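Local coordinates for probable quinone reductase Qor (NADPH:quinone reductase) (Zeta-crystallin homolog protein) (Mycobacterium tuberculosis, PDB 4RVU), which catalyses the transfer of electrons from NADPH to quinone substrates, at the interface of chains A and B. Coordinates in Å, arbitrary orientation; residue numbers count along the deposited sequence, not the author numbering. Chains: chain A/B, Probable quinone reductase Qor (NADPH:quinone reductase) (Zeta-crystallin homolog protein).

The interface of chains A and B. Residues chain A 270-272, 275; chain B 260-261, 265.
The side-chain hydroxyl of B:Ser265 is gripped by two groups of chain A. The protein is a quinone oxidoreductase of the medium-chain dehydrogenase/reductase family, with an alcohol-dehydrogenase-like fold, and the patch is part of a two-fold symmetric contact between its two copies, plausibly the dimer interface. The backbone N-H of A:Ser272 donates to OG of B:Ser265 (N to OG 2.9 Å, 154° at the hydrogen). ND1 of the A:His275 imidazole lies 2.7 Å from the same OG; which of the two gives the hydrogen cannot be told. A hydroxyl can accept from the amide and either donate to ND1 or accept from it, so it suits both tautomers of the ring; the imidazole suits because ND1 can play either part.

The chain A side is the loop that follows strand 267-269 and the 3-10 helix 273-276; the chain B side is helix 258-262 and the loop after it. A:Pro271 is also an NADPH-binding residue, so the segment that meets the neighbour continues into the cofactor site. Its CA rests 3.7 Å from CB of B:Ser265, and its rigid ring limits the freedom of the loop that presents the amide of A:Ser272.

B:Asn261 loses 63 Å² of its surface to chain A. The carbonyl O of A:Arg270 touches its CA at 3.2 Å, a contact and not a hydrogen bond. With CG anti to the backbone N (chi1 -176°), its short, flat amide fits beside A:Arg270 and A:Ser272. Amide and guanidinium planes are 11° apart, parallel but offset: NH1 of A:Arg270 lies above the amide plane, 3.5 Å from ND2, and both nitrogens carry N-H groups without offering an acceptor. OD1 faces CB of A:Ser272 and lies in the plane of the A:His275 ring at its edge. The long, flexible arginine can fold back, bringing NH1 to 2.9 Å from the carbonyl O of A:Pro271; this bent bond probably helps to hold the side chain alongside the amide.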
loop_
_atom_site.group_PDB
_atom_site.type_symbol
_atom_site.label_atom_id
_atom_site.label_comp_id
_atom_site.label_asym_id
_atom_site.label_seq_id
_atom_site.Cartn_x
_atom_site.Cartn_y
_atom_site.Cartn_z
ATOM N N ARG A 270 5.364 -1.024 -3.768
ATOM C CA ARG A 270 6.398 -1.307 -4.770
ATOM C C ARG A 270 7.498 -2.112 -4.093
ATOM O O ARG A 270 8.482 -1.544 -3.613
ATOM C CB ARG A 270 6.979 -0.009 -5.346
ATOM C CG ARG A 270 7.586 -0.141 -6.771
ATOM C CD ARG A 270 8.711 -1.186 -6.856
ATOM N NE ARG A 270 9.252 -1.348 -8.205
ATOM C CZ ARG A 270 10.170 -2.253 -8.543
ATOM N NH1 ARG A 270 10.648 -3.099 -7.642
ATOM N NH2 ARG A 270 10.608 -2.322 -9.793
ATOM N N PRO A 271 7.344 -3.447 -4.066
ATOM C CA PRO A 271 8.291 -4.256 -3.300
ATOM C C PRO A 271 9.563 -4.603 -4.071
ATOM O O PRO A 271 9.608 -4.553 -5.313
ATOM C CB PRO A 271 7.499 -5.539 -3.025
ATOM C CG PRO A 271 6.594 -5.671 -4.234
ATOM C CD PRO A 271 6.206 -4.240 -4.569
ATOM N N SER A 272 10.594 -4.941 -3.302
ATOM C CA SER A 272 11.847 -5.474 -3.819
ATOM C C SER A 272 12.174 -6.749 -3.045
ATOM O O SER A 272 11.956 -6.812 -1.833
ATOM C CB SER A 272 12.960 -4.438 -3.645
ATOM O OG SER A 272 14.216 -5.048 -3.447
ATOM N N HIS A 275 13.776 -6.979 0.515
ATOM C CA HIS A 275 13.050 -6.830 1.778
ATOM C C HIS A 275 12.245 -8.070 2.153
ATOM O O HIS A 275 11.544 -8.072 3.159
ATOM C CB HIS A 275 12.133 -5.595 1.754
ATOM C CG HIS A 275 12.858 -4.306 1.526
ATOM N ND1 HIS A 275 12.654 -3.528 0.406
ATOM C CD2 HIS A 275 13.790 -3.660 2.268
ATOM C CE1 HIS A 275 13.425 -2.457 0.470
ATOM N NE2 HIS A 275 14.125 -2.513 1.592
ATOM N N LEU B 260 8.542 4.086 -2.565
ATOM C CA LEU B 260 7.945 3.083 -1.676
ATOM C C LEU B 260 8.855 1.866 -1.558
ATOM O O LEU B 260 8.872 1.180 -0.536
ATOM C CB LEU B 260 6.557 2.654 -2.175
ATOM C CG LEU B 260 5.549 3.756 -2.501
ATOM C CD1 LEU B 260 4.226 3.162 -2.976
ATOM C CD2 LEU B 260 5.325 4.666 -1.293
ATOM N N ASN B 261 9.604 1.597 -2.622
ATOM C CA ASN B 261 10.622 0.555 -2.621
ATOM C C ASN B 261 11.746 0.936 -1.660
ATOM O O ASN B 261 12.030 0.227 -0.689
ATOM C CB ASN B 261 11.155 0.420 -4.047
ATOM C CG ASN B 261 12.150 -0.698 -4.210
ATOM O OD1 ASN B 261 12.639 -1.272 -3.240
ATOM N ND2 ASN B 261 12.469 -1.005 -5.457
ATOM N N SER B 265 9.916 -1.331 0.926
ATOM C CA SER B 265 8.796 -2.073 0.338
ATOM C C SER B 265 7.524 -1.804 1.155
ATOM O O SER B 265 6.827 -2.725 1.594
ATOM C CB SER B 265 9.122 -3.562 0.250
ATOM O OG SER B 265 10.177 -3.793 -0.686
#